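PDB 2HX0: putative DNA-binding protein, which may bind DNA, as a trimeric protein built from PCC domains that also bind magnesium ions. Local coordinates for residues 75-80 with 113-118; 56-61 with 71-76; 17-22 with 124-129; 47-52 with 83-88; 90-95 with 106-111. The protein carries 2 engineered substitutions. All coordinates share one frame; numbering follows the deposited sequence.

Contact 1: residues 75-80 with 113-118; sequences TFEVIS and TVRTTL
Arg115 reaches Thr75, Phe76 and Glu77 from the corner of strand 113-124, within the antiparallel sheet of the PCC domain. Strand 47-56 runs between the two strands joined here, and the link is accordingly made through side chains rather than by backbone pairing. The polar part centres on one nitrogen. Arg115 NH2 forms a short salt bridge of 2.6 Å with Glu77 OE2, the carboxylate and guanidinium planes being turned 61° apart. The same NH2 donates to Phe76 O at 3.3 Å; that oxygen lies close to the guanidinium plane, whereas the nitrogen sits above the carbonyl plane. Arg115 NE is bonded to Leu56 O of the intervening strand, which helps fix the rotation of the group. Glu77 belongs to a magnesium site and packs against His93 of the second subunit, making Arg115 a second-shell residue that probably orients the carboxylate. The Thr75 CG2 methyl packs over the centre of one guanidinium face, 3.3 Å from Arg115 CZ. The apolar part lies farther along, where Val78 and Leu118 meet at about a right angle, with Val78 CG2 3.8 Å from Leu118 CD1.

Contact 2: residues 56-61 with 71-76; sequences LTDVAL and SLTGTF
Val59 and Leu72 form a hydrogen-bonded antiparallel pair in the hairpin of strands 59-62 and 70-73, while Leu56 and Phe76 pair in the same way beyond a beta bulge that shifts the register by one residue. Val59 N donates to Leu72 O at 2.8 Å, and Leu72 N returns a bond to Val59 O. Leu56 and Phe76 likewise exchange two backbone bonds. Between these pairs, where both chains turn a corner, Gly74 N donates to Thr57 O at 2.8 Å and carries the pairing through the bend.

On the face shared by Asp58 and Thr73 the two side chains lie side by side, pointing the same way. Thr73 OG1 donates to Asp58 OD1 at 2.9 Å, approaching the anti side of the carboxylate. Thr57 CG2 approaches Thr73 CG2 to 4.1 Å. The other face is apolar. Val59 CG2 makes an off-centre CH-pi contact with the Phe76 ring, 4.1 Å from the centroid and 30° off the normal; its nearest ring atom is Phe76 CD1, at 3.6 Å from Val59 CG2. The same ring has Thr57 O at its edge, in its plane.

Farther out, Leu56 packs on Leu94 and Val96 of strand 89-97, and Val96 also touches Phe76. On the polar face the carboxylate ties the hairpin to strand 113-124, since Asp58 OD2, the oxygen not met by Thr73, is hydrogen-bonded to Thr113 OG1.

Contact 3: residues 17-22 with 124-129; sequences TARFYA and ELPALT
An antiparallel bridge between Arg19 of strand 15-25 and Glu124, the last residue of strand 113-124, closes this corner of the sheet just before a type I turn from Leu125 to Leu128. Arg19 N donates to Glu124 O at 2.9 Å, and Glu124 N donates to Arg19 O at 2.8 Å.

The two side chains rise from the same face and lie side by side, pointing the same way. Arg19 CG is anti to the backbone N (chi1 -173°), and the chain then bends at chi3. The guanidinium grips Tyr21 OH side-on with two nitrogens, Arg19 NE at 2.7 Å and NH2 at 2.8 Å from that oxygen, with the hydroxyl oxygen close to the guanidinium plane, which fixes the rotation of the group. Glu124 CG lies over one guanidinium face, 3.7 Å from Arg19 NH2. The opposite charges are not in direct contact: a water accepts from Arg19 NH2 and donates to Glu124 OE2. The carboxylate is anchored elsewhere, by the backbone N atoms of Arg45 and Ala46 and by a salt bridge to Arg148, and these partners probably stabilise its negative charge.

At the turn, Pro126 CG approaches Arg19 NH1 to 3.5 Å, while Pro126 CD rests 3.2 Å from Thr17 O. Leu125 CD2 packs on Ala18 CB. Phe20 and Tyr21 also pair with a strand of the second subunit; the arrangement is that of an edge strand in a sheet continued across the interface of a trimer.

Contact 4: residues 47-52 with 83-88; sequences AWIAGC and GTLELT
Leu85 CG stands between its own backbone N and carbonyl carbon (chi1 65°), the crowded position, and of the atoms beyond it CD2 is the one that touches Ala47 and Ile49. Leu85 CD2 comes to 3.7 Å from Trp48 N, to 3.9 Å from Ala47 CB and to 3.9 Å from Ile49 CD1, with the Ile49 and Leu85 side chains meeting at about a right angle. Ile49 CG1, anti to the carbonyl carbon (chi1 -51°), begins the branch that ends at that CD1.

In the backbone, central strands 47-56 and 75-86 of the antiparallel sheet pair side by side. Ala47 and Leu85 exchange two backbone hydrogen bonds, and Ile49 N donates to Gly83 O at 3.0 Å, nearly along the C=O axis. The directions of the two short strands are 139° apart, well short of exactly antiparallel, and beyond the Ile49-Gly83 bond a water links the chains: it donates to Ile49 O at 2.7 Å and accepts from Gly83 N at 2.9 Å, lying in the plane of the Trp48 ring at its edge.

On the face of Trp48 and Thr84, Trp48 CB sits 3.4 Å from Gly83 O. The indole extends into the trimer interface, where Trp48 NE1 bonds Ala50 O of the third subunit and the ring meets Phe20 of that subunit. Thr84 OG1 is held by Glu119 of the third subunit and by Arg132 of its own chain.

Contact 5: residues 90-95 with 106-111; sequences EHLHLA and GHMMPG. With MG (magnesium ion), chain B.
His91, His93 and His107 converge on a magnesium ion at one side of this hairpin, while Leu92, Leu94 and selenomethionine Met108 pack on the other. The apolar side is closely fitted. Leu92 and Met108 lie side by side, pointing the same way, with Leu92 CD1 3.7 Å from Met108 CE; nearer the backbone, Met108 CB meets Leu94 CB. Backbone bonds between Leu94 and Gly106, and from Met108 N to Leu92 O, hold the strands together.

Water enters on the metal side. The ion is bound by His91 NE2 at 2.2 Å, by His93 NE2 at 2.2 Å, by His107 ND1 at a longer 2.6 Å, and by a water at 2.5 Å. The rings meet only rim to rim, the planes of His91 and His107 being 59° apart and those of His93 and His107 79°. A second water accepts from Leu92 N and donates to Met108 O. The third subunit supplies the second shell, Glu119 bonding His91 ND1 and Val78 O bonding His93 ND1.

Helix 31-42 covers the apolar side through Leu35 on Leu92 and Phe32 on Met108, and the hairpin itself is flanked in the sheet by strands 75-86 and 59-62.

How the contacts relate
All five contacts reach the same antiparallel sheet. Contacts 1 and 2 share Thr75 and Phe76 and are also joined through the backbone, with Thr113 O 2.9 Å from Thr57 N. Contact 5 adjoins both: Ile79 N meets Ala95 O at 2.9 Å, and Ala60 O meets Met109 N at 3.1 Å. It is also tied to contact 4, where Thr84 O lies 3.0 Å from His91 N. Contact 3 lies away from the metal sites, its centre about 30 Å from that of contact 2, but packs on contact 4 through Trp48. Contact 5 binds one magnesium ion; Glu77 of contact 1 comes within about 3 Å of another, nearest atoms, consistent with sites shared between subunits.

Contact 1: residues 75-80 with 113-118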
# COMPACT_ATOMS: atom_id res chain seq x y z
N THR A 75 15.31 12.96 -9.56
CA THR A 75 15.26 12.76 -8.12
C THR A 75 13.82 12.44 -7.77
O THR A 75 12.96 13.32 -7.77
CB THR A 75 15.70 14.03 -7.38
OG1 THR A 75 17.01 14.41 -7.82
CG2 THR A 75 15.72 13.80 -5.88
N PHE A 76 13.55 11.17 -7.48
CA PHE A 76 12.20 10.74 -7.15
C PHE A 76 12.07 10.02 -5.83
O PHE A 76 13.02 9.39 -5.35
CB PHE A 76 11.66 9.81 -8.23
CG PHE A 76 11.62 10.40 -9.61
CD1 PHE A 76 12.72 10.29 -10.46
CD2 PHE A 76 10.48 11.03 -10.07
CE1 PHE A 76 12.68 10.80 -11.76
CE2 PHE A 76 10.41 11.55 -11.36
CZ PHE A 76 11.52 11.43 -12.22
N GLU A 77 10.89 10.11 -5.24
CA GLU A 77 10.59 9.41 -4.00
C GLU A 77 9.62 8.31 -4.39
O GLU A 77 8.74 8.53 -5.23
CB GLU A 77 9.91 10.32 -2.99
CG GLU A 77 10.80 11.42 -2.44
CD GLU A 77 11.96 10.88 -1.65
OE1 GLU A 77 11.72 10.25 -0.60
OE2 GLU A 77 13.12 11.07 -2.07
N VAL A 78 9.80 7.13 -3.82
CA VAL A 78 8.88 6.04 -4.11
C VAL A 78 7.71 6.21 -3.16
O VAL A 78 7.87 6.13 -1.94
CB VAL A 78 9.53 4.66 -3.89
CG1 VAL A 78 8.48 3.57 -4.01
CG2 VAL A 78 10.63 4.44 -4.90
N ILE A 79 6.53 6.45 -3.71
CA ILE A 79 5.34 6.65 -2.89
C ILE A 79 4.65 5.33 -2.64
O ILE A 79 4.15 5.07 -1.54
CB ILE A 79 4.38 7.64 -3.57
CG1 ILE A 79 5.04 9.03 -3.64
CG2 ILE A 79 3.07 7.73 -2.79
CD1 ILE A 79 4.20 10.23 -3.89
N SER A 80 4.62 4.49 -3.66
CA SER A 80 4.02 3.17 -3.52
C SER A 80 4.52 2.23 -4.59
O SER A 80 4.75 2.62 -5.74
CB SER A 80 2.49 3.25 -3.58
OG SER A 80 2.04 3.68 -4.85
N THR A 113 16.33 2.53 -10.74
CA THR A 113 17.52 2.41 -9.91
C THR A 113 17.40 3.17 -8.60
O THR A 113 16.91 4.30 -8.56
CB THR A 113 18.78 2.89 -10.66
OG1 THR A 113 18.64 4.28 -11.01
CG2 THR A 113 18.98 2.08 -11.93
N VAL A 114 17.85 2.54 -7.52
CA VAL A 114 17.80 3.12 -6.18
C VAL A 114 18.70 4.35 -6.05
O VAL A 114 19.84 4.36 -6.52
CB VAL A 114 18.22 2.07 -5.13
CG1 VAL A 114 18.19 2.68 -3.73
CG2 VAL A 114 17.28 0.88 -5.20
N ARG A 115 18.18 5.39 -5.41
CA ARG A 115 18.95 6.61 -5.21
C ARG A 115 19.71 6.51 -3.89
O ARG A 115 20.94 6.42 -3.88
CB ARG A 115 18.03 7.83 -5.22
CG ARG A 115 18.76 9.17 -5.19
CD ARG A 115 17.95 10.24 -5.90
NE ARG A 115 16.63 10.44 -5.30
CZ ARG A 115 16.42 11.07 -4.15
NH1 ARG A 115 17.44 11.57 -3.47
NH2 ARG A 115 15.18 11.21 -3.68
N THR A 116 18.98 6.53 -2.77
CA THR A 116 19.61 6.42 -1.47
C THR A 116 19.23 5.12 -0.77
O THR A 116 20.03 4.55 -0.04
CB THR A 116 19.23 7.59 -0.53
OG1 THR A 116 17.82 7.58 -0.28
CG2 THR A 116 19.62 8.92 -1.16
N THR A 117 18.02 4.63 -1.02
CA THR A 117 17.57 3.40 -0.38
C THR A 117 16.20 2.95 -0.88
O THR A 117 15.47 3.72 -1.50
CB THR A 117 17.44 3.62 1.16
OG1 THR A 117 17.29 2.36 1.82
CG2 THR A 117 16.21 4.46 1.47
N LEU A 118 15.88 1.69 -0.64
CA LEU A 118 14.56 1.17 -0.97
C LEU A 118 14.29 0.16 0.13
O LEU A 118 14.94 -0.88 0.21
CB LEU A 118 14.49 0.50 -2.34
CG LEU A 118 13.01 0.28 -2.71
CD1 LEU A 118 12.37 1.64 -3.00
CD2 LEU A 118 12.88 -0.63 -3.91

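Contact 2: residues 56-61 with 71-76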
# COMPACT_ATOMS: atom_id res chain seq x y z
N LEU A 56 14.43 6.91 -5.87
CA LEU A 56 14.99 6.42 -7.13
C LEU A 56 15.64 7.54 -7.92
O LEU A 56 15.32 8.72 -7.74
CB LEU A 56 13.89 5.80 -8.00
CG LEU A 56 13.11 4.61 -7.44
CD1 LEU A 56 11.98 4.27 -8.39
CD2 LEU A 56 14.03 3.41 -7.24
N THR A 57 16.54 7.16 -8.81
CA THR A 57 17.24 8.09 -9.69
C THR A 57 16.68 7.84 -11.09
O THR A 57 16.16 8.75 -11.73
CB THR A 57 18.75 7.83 -9.67
OG1 THR A 57 19.27 8.14 -8.37
CG2 THR A 57 19.45 8.70 -10.71
N ASP A 58 16.78 6.60 -11.55
CA ASP A 58 16.25 6.24 -12.85
C ASP A 58 14.90 5.57 -12.62
O ASP A 58 14.74 4.80 -11.68
CB ASP A 58 17.17 5.26 -13.59
CG ASP A 58 18.55 5.84 -13.83
OD1 ASP A 58 18.63 6.99 -14.31
OD2 ASP A 58 19.55 5.15 -13.54
N VAL A 59 13.93 5.88 -13.47
CA VAL A 59 12.60 5.30 -13.34
C VAL A 59 12.13 4.78 -14.69
O VAL A 59 12.25 5.47 -15.71
CB VAL A 59 11.59 6.34 -12.82
CG1 VAL A 59 10.22 5.69 -12.67
CG2 VAL A 59 12.05 6.90 -11.49
N ALA A 60 11.61 3.56 -14.70
CA ALA A 60 11.12 2.93 -15.91
C ALA A 60 9.66 2.55 -15.69
O ALA A 60 9.36 1.70 -14.85
CB ALA A 60 11.95 1.68 -16.23
N LEU A 61 8.77 3.19 -16.43
CA LEU A 61 7.34 2.93 -16.30
C LEU A 61 6.66 2.74 -17.64
O LEU A 61 7.02 3.37 -18.63
CB LEU A 61 6.66 4.10 -15.59
CG LEU A 61 7.00 4.35 -14.12
CD1 LEU A 61 6.37 5.66 -13.67
CD2 LEU A 61 6.51 3.19 -13.28
N SER A 71 11.29 6.05 -19.97
CA SER A 71 12.47 6.11 -19.10
C SER A 71 12.72 7.54 -18.64
O SER A 71 12.82 8.46 -19.46
CB SER A 71 13.70 5.58 -19.85
OG SER A 71 13.52 4.22 -20.20
N LEU A 72 12.81 7.71 -17.33
CA LEU A 72 13.04 9.03 -16.76
C LEU A 72 14.21 8.98 -15.80
O LEU A 72 14.53 7.93 -15.25
CB LEU A 72 11.79 9.49 -16.02
CG LEU A 72 10.48 9.36 -16.80
CD1 LEU A 72 9.31 9.68 -15.89
CD2 LEU A 72 10.50 10.28 -18.01
N THR A 73 14.87 10.11 -15.61
CA THR A 73 15.99 10.18 -14.69
C THR A 73 15.87 11.48 -13.92
O THR A 73 15.55 12.53 -14.49
CB THR A 73 17.35 10.14 -15.41
OG1 THR A 73 17.45 8.92 -16.15
CG2 THR A 73 18.48 10.19 -14.40
N GLY A 74 16.13 11.42 -12.62
CA GLY A 74 16.05 12.61 -11.81
C GLY A 74 16.12 12.27 -10.34
O GLY A 74 16.89 11.40 -9.93
N THR A 75 15.31 12.96 -9.56
CA THR A 75 15.26 12.76 -8.12
C THR A 75 13.82 12.44 -7.77
O THR A 75 12.96 13.32 -7.77
CB THR A 75 15.70 14.03 -7.38
OG1 THR A 75 17.01 14.41 -7.82
CG2 THR A 75 15.72 13.80 -5.88
N PHE A 76 13.55 11.17 -7.48
CA PHE A 76 12.20 10.74 -7.15
C PHE A 76 12.07 10.02 -5.83
O PHE A 76 13.02 9.39 -5.35
CB PHE A 76 11.66 9.81 -8.23
CG PHE A 76 11.62 10.40 -9.61
CD1 PHE A 76 12.72 10.29 -10.46
CD2 PHE A 76 10.48 11.03 -10.07
CE1 PHE A 76 12.68 10.80 -11.76
CE2 PHE A 76 10.41 11.55 -11.36
CZ PHE A 76 11.52 11.43 -12.22

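Contact 3: residues 17-22 with 124-129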
# COMPACT_ATOMS: atom_id res chain seq x y z
N THR A 17 -1.58 -18.26 5.60
CA THR A 17 -0.92 -17.46 6.61
C THR A 17 0.17 -16.80 5.79
O THR A 17 0.37 -17.15 4.62
CB THR A 17 -0.26 -18.33 7.69
OG1 THR A 17 0.69 -19.21 7.07
CG2 THR A 17 -1.30 -19.16 8.42
N ALA A 18 0.88 -15.83 6.35
CA ALA A 18 1.95 -15.19 5.60
C ALA A 18 3.23 -15.14 6.40
O ALA A 18 3.22 -15.07 7.63
CB ALA A 18 1.53 -13.78 5.21
N ARG A 19 4.35 -15.21 5.67
CA ARG A 19 5.67 -15.11 6.26
C ARG A 19 6.19 -13.81 5.64
O ARG A 19 6.04 -13.61 4.44
CB ARG A 19 6.54 -16.29 5.83
CG ARG A 19 7.90 -16.34 6.52
CD ARG A 19 8.63 -17.64 6.21
NE ARG A 19 8.98 -17.77 4.80
CZ ARG A 19 8.47 -18.68 3.98
NH1 ARG A 19 7.58 -19.55 4.42
NH2 ARG A 19 8.87 -18.72 2.72
N PHE A 20 6.76 -12.93 6.45
CA PHE A 20 7.26 -11.66 5.92
C PHE A 20 8.77 -11.54 5.93
O PHE A 20 9.46 -12.11 6.77
CB PHE A 20 6.66 -10.49 6.69
CG PHE A 20 5.18 -10.38 6.53
CD1 PHE A 20 4.31 -11.08 7.36
CD2 PHE A 20 4.64 -9.61 5.50
CE1 PHE A 20 2.92 -11.02 7.17
CE2 PHE A 20 3.26 -9.55 5.29
CZ PHE A 20 2.41 -10.26 6.13
N TYR A 21 9.26 -10.77 4.96
CA TYR A 21 10.69 -10.54 4.82
C TYR A 21 10.94 -9.04 4.76
O TYR A 21 10.21 -8.31 4.09
CB TYR A 21 11.21 -11.15 3.52
CG TYR A 21 11.12 -12.66 3.45
CD1 TYR A 21 9.94 -13.28 3.05
CD2 TYR A 21 12.21 -13.45 3.77
CE1 TYR A 21 9.86 -14.67 2.96
CE2 TYR A 21 12.14 -14.84 3.69
CZ TYR A 21 10.97 -15.44 3.28
OH TYR A 21 10.91 -16.81 3.19
N ALA A 22 11.96 -8.58 5.47
CA ALA A 22 12.29 -7.17 5.46
C ALA A 22 13.65 -7.01 4.81
O ALA A 22 14.58 -7.75 5.14
CB ALA A 22 12.31 -6.60 6.88
N GLU A 124 4.92 -13.52 1.85
CA GLU A 124 4.90 -14.78 1.10
C GLU A 124 3.76 -15.61 1.69
O GLU A 124 3.60 -15.67 2.91
CB GLU A 124 6.23 -15.53 1.27
CG GLU A 124 6.18 -17.03 0.91
CD GLU A 124 6.15 -17.32 -0.59
OE1 GLU A 124 5.82 -16.41 -1.38
OE2 GLU A 124 6.44 -18.47 -0.98
N LEU A 125 2.97 -16.24 0.83
CA LEU A 125 1.84 -17.05 1.27
C LEU A 125 2.21 -18.53 1.08
O LEU A 125 2.00 -19.09 0.00
CB LEU A 125 0.61 -16.69 0.43
CG LEU A 125 0.27 -15.20 0.48
CD1 LEU A 125 -0.67 -14.82 -0.66
CD2 LEU A 125 -0.35 -14.87 1.83
N PRO A 126 2.75 -19.17 2.13
CA PRO A 126 3.18 -20.57 2.08
C PRO A 126 2.17 -21.63 1.64
O PRO A 126 2.57 -22.69 1.17
CB PRO A 126 3.69 -20.83 3.50
CG PRO A 126 4.11 -19.46 3.98
CD PRO A 126 2.96 -18.61 3.48
N ALA A 127 0.88 -21.36 1.78
CA ALA A 127 -0.13 -22.34 1.39
C ALA A 127 -0.57 -22.21 -0.06
O ALA A 127 -1.35 -23.03 -0.56
CB ALA A 127 -1.34 -22.25 2.31
N LEU A 128 -0.05 -21.20 -0.76
CA LEU A 128 -0.44 -20.97 -2.14
C LEU A 128 0.74 -20.89 -3.10
O LEU A 128 1.89 -20.78 -2.70
CB LEU A 128 -1.23 -19.66 -2.24
CG LEU A 128 -2.45 -19.50 -1.33
CD1 LEU A 128 -2.93 -18.06 -1.39
CD2 LEU A 128 -3.55 -20.46 -1.76
N THR A 129 0.42 -20.94 -4.39
CA THR A 129 1.43 -20.82 -5.44
C THR A 129 0.83 -19.95 -6.53
O THR A 129 -0.29 -20.19 -6.99
CB THR A 129 1.81 -22.18 -6.05
OG1 THR A 129 2.49 -22.98 -5.07
CG2 THR A 129 2.74 -21.99 -7.25
O HOH W 1 7.57 -20.29 0.54

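Contact 4: residues 47-52 with 83-88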
# COMPACT_ATOMS: atom_id res chain seq x y z
N ALA A 47 4.19 -14.34 -3.51
CA ALA A 47 4.51 -13.15 -2.73
C ALA A 47 3.86 -11.88 -3.23
O ALA A 47 3.32 -11.83 -4.34
CB ALA A 47 6.04 -12.98 -2.67
N TRP A 48 3.90 -10.85 -2.40
CA TRP A 48 3.35 -9.55 -2.76
C TRP A 48 4.11 -8.49 -1.97
O TRP A 48 4.72 -8.80 -0.95
CB TRP A 48 1.84 -9.50 -2.47
CG TRP A 48 1.42 -9.05 -1.08
CD1 TRP A 48 1.04 -7.80 -0.71
CD2 TRP A 48 1.30 -9.87 0.08
NE1 TRP A 48 0.68 -7.78 0.62
CE2 TRP A 48 0.84 -9.05 1.13
CE3 TRP A 48 1.55 -11.23 0.35
CZ2 TRP A 48 0.60 -9.53 2.42
CZ3 TRP A 48 1.32 -11.71 1.63
CH2 TRP A 48 0.85 -10.86 2.65
N ILE A 49 4.09 -7.26 -2.45
CA ILE A 49 4.78 -6.18 -1.75
C ILE A 49 3.83 -5.67 -0.67
O ILE A 49 2.79 -5.08 -0.97
CB ILE A 49 5.12 -5.01 -2.69
CG1 ILE A 49 5.85 -5.54 -3.93
CG2 ILE A 49 5.99 -4.01 -1.94
CD1 ILE A 49 7.20 -6.28 -3.72
N ALA A 50 4.18 -5.92 0.59
CA ALA A 50 3.34 -5.50 1.71
C ALA A 50 3.65 -4.09 2.20
O ALA A 50 2.83 -3.48 2.88
CB ALA A 50 3.48 -6.50 2.87
N GLY A 51 4.83 -3.58 1.85
CA GLY A 51 5.20 -2.24 2.26
C GLY A 51 6.46 -1.82 1.53
O GLY A 51 7.34 -2.64 1.29
N CYS A 52 6.54 -0.54 1.17
CA CYS A 52 7.72 -0.05 0.47
C CYS A 52 7.89 1.45 0.53
O CYS A 52 6.93 2.21 0.37
CB CYS A 52 7.68 -0.49 -1.01
SG CYS A 52 9.10 0.05 -2.01
N GLY A 83 1.94 -4.91 -5.84
CA GLY A 83 1.87 -6.00 -6.78
C GLY A 83 2.31 -7.32 -6.22
O GLY A 83 2.74 -7.43 -5.07
N THR A 84 2.22 -8.33 -7.08
CA THR A 84 2.57 -9.69 -6.74
C THR A 84 3.84 -10.10 -7.45
O THR A 84 4.24 -9.50 -8.45
CB THR A 84 1.45 -10.64 -7.19
OG1 THR A 84 1.15 -10.40 -8.57
CG2 THR A 84 0.19 -10.39 -6.36
N LEU A 85 4.51 -11.12 -6.92
CA LEU A 85 5.71 -11.62 -7.56
C LEU A 85 5.95 -13.04 -7.10
O LEU A 85 5.53 -13.44 -6.01
CB LEU A 85 6.92 -10.72 -7.26
CG LEU A 85 7.47 -10.56 -5.84
CD1 LEU A 85 8.75 -9.74 -5.91
CD2 LEU A 85 6.46 -9.88 -4.94
N GLU A 86 6.61 -13.81 -7.96
CA GLU A 86 6.90 -15.20 -7.65
C GLU A 86 8.09 -15.68 -8.48
O GLU A 86 8.65 -14.91 -9.26
CB GLU A 86 5.66 -16.07 -7.88
CG GLU A 86 5.18 -16.18 -9.33
CD GLU A 86 4.35 -14.99 -9.80
OE1 GLU A 86 3.85 -14.21 -8.96
OE2 GLU A 86 4.19 -14.85 -11.03
N LEU A 87 8.46 -16.95 -8.32
CA LEU A 87 9.61 -17.50 -9.03
C LEU A 87 9.81 -17.10 -10.49
O LEU A 87 10.90 -16.67 -10.87
CB LEU A 87 9.62 -19.02 -8.94
CG LEU A 87 10.20 -19.63 -7.65
CD1 LEU A 87 10.39 -21.13 -7.86
CD2 LEU A 87 11.54 -18.99 -7.31
N THR A 88 8.78 -17.22 -11.32
CA THR A 88 8.93 -16.87 -12.73
C THR A 88 7.95 -15.85 -13.27
O THR A 88 7.58 -15.89 -14.44
CB THR A 88 8.86 -18.13 -13.63
OG1 THR A 88 7.53 -18.68 -13.57
CG2 THR A 88 9.85 -19.18 -13.16
O HOH W 2 1.12 -4.81 -3.03

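Contact 5: residues 90-95 with 106-111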
# COMPACT_ATOMS: atom_id res chain seq x y z
N GLU A 90 5.66 -11.77 -12.26
CA GLU A 90 5.33 -10.68 -11.37
C GLU A 90 4.40 -9.69 -12.06
O GLU A 90 4.20 -9.76 -13.27
CB GLU A 90 6.59 -9.94 -10.91
CG GLU A 90 7.26 -9.09 -11.99
CD GLU A 90 7.95 -9.92 -13.06
OE1 GLU A 90 8.71 -10.84 -12.68
OE2 GLU A 90 7.75 -9.64 -14.26
N HIS A 91 3.84 -8.78 -11.28
CA HIS A 91 2.95 -7.74 -11.80
C HIS A 91 3.06 -6.63 -10.76
O HIS A 91 2.40 -6.68 -9.72
CB HIS A 91 1.51 -8.24 -11.91
CG HIS A 91 0.60 -7.29 -12.64
ND1 HIS A 91 -0.72 -7.57 -12.90
CD2 HIS A 91 0.83 -6.06 -13.15
CE1 HIS A 91 -1.27 -6.56 -13.55
NE2 HIS A 91 -0.35 -5.63 -13.72
N LEU A 92 3.90 -5.64 -11.05
CA LEU A 92 4.13 -4.54 -10.12
C LEU A 92 3.84 -3.17 -10.71
O LEU A 92 4.18 -2.89 -11.86
CB LEU A 92 5.58 -4.57 -9.65
CG LEU A 92 6.04 -5.89 -9.02
CD1 LEU A 92 7.55 -5.95 -8.91
CD2 LEU A 92 5.39 -6.03 -7.66
N HIS A 93 3.20 -2.31 -9.91
CA HIS A 93 2.90 -0.95 -10.32
C HIS A 93 3.65 -0.01 -9.39
O HIS A 93 3.79 -0.29 -8.20
CB HIS A 93 1.39 -0.69 -10.27
CG HIS A 93 0.64 -1.33 -11.39
ND1 HIS A 93 -0.73 -1.21 -11.53
CD2 HIS A 93 1.07 -2.07 -12.44
CE1 HIS A 93 -1.11 -1.86 -12.62
NE2 HIS A 93 -0.04 -2.39 -13.19
N LEU A 94 4.13 1.10 -9.94
CA LEU A 94 4.91 2.05 -9.18
C LEU A 94 4.40 3.48 -9.28
O LEU A 94 3.95 3.91 -10.35
CB LEU A 94 6.36 2.00 -9.66
CG LEU A 94 7.37 3.07 -9.19
CD1 LEU A 94 7.69 2.87 -7.71
CD2 LEU A 94 8.64 2.96 -10.02
N ALA A 95 4.47 4.21 -8.17
CA ALA A 95 4.08 5.62 -8.13
C ALA A 95 5.25 6.37 -7.50
O ALA A 95 5.71 6.00 -6.41
CB ALA A 95 2.81 5.80 -7.29
N GLY A 106 2.50 4.02 -13.07
CA GLY A 106 2.35 3.10 -14.18
C GLY A 106 2.83 1.71 -13.84
O GLY A 106 3.12 1.40 -12.68
N HIS A 107 2.89 0.87 -14.86
CA HIS A 107 3.35 -0.51 -14.73
C HIS A 107 4.87 -0.42 -14.61
O HIS A 107 5.53 0.15 -15.47
CB HIS A 107 2.94 -1.28 -16.00
CG HIS A 107 3.26 -2.74 -15.96
ND1 HIS A 107 2.59 -3.64 -15.17
CD2 HIS A 107 4.16 -3.47 -16.67
CE1 HIS A 107 3.06 -4.85 -15.38
NE2 HIS A 107 4.01 -4.78 -16.29
N MSE A 108 5.43 -0.97 -13.53
CA MSE A 108 6.87 -0.91 -13.34
C MSE A 108 7.61 -1.83 -14.31
O MSE A 108 7.23 -2.98 -14.51
CB MSE A 108 7.24 -1.27 -11.90
CG MSE A 108 8.71 -1.09 -11.59
SE MSE A 108 9.06 -1.22 -9.70
CE MSE A 108 9.65 -3.05 -9.62
N MSE A 109 8.68 -1.30 -14.90
CA MSE A 109 9.50 -2.04 -15.84
C MSE A 109 10.94 -2.09 -15.35
O MSE A 109 11.32 -1.35 -14.44
CB MSE A 109 9.48 -1.36 -17.22
CG MSE A 109 8.12 -1.23 -17.86
SE MSE A 109 7.36 -2.94 -18.30
CE MSE A 109 8.58 -3.46 -19.71
N PRO A 110 11.77 -2.97 -15.94
CA PRO A 110 13.16 -3.03 -15.50
C PRO A 110 13.84 -1.70 -15.83
O PRO A 110 13.58 -1.11 -16.88
CB PRO A 110 13.73 -4.18 -16.33
CG PRO A 110 12.54 -5.08 -16.50
CD PRO A 110 11.44 -4.10 -16.83
N GLY A 111 14.69 -1.22 -14.94
CA GLY A 111 15.37 0.04 -15.18
C GLY A 111 15.25 1.06 -14.07
O GLY A 111 15.83 2.15 -14.16
MG MG B . 0.06 -3.82 -14.86
O HOH W 3 5.53 -5.42 -13.52
O HOH W 4 -2.41 -4.04 -15.26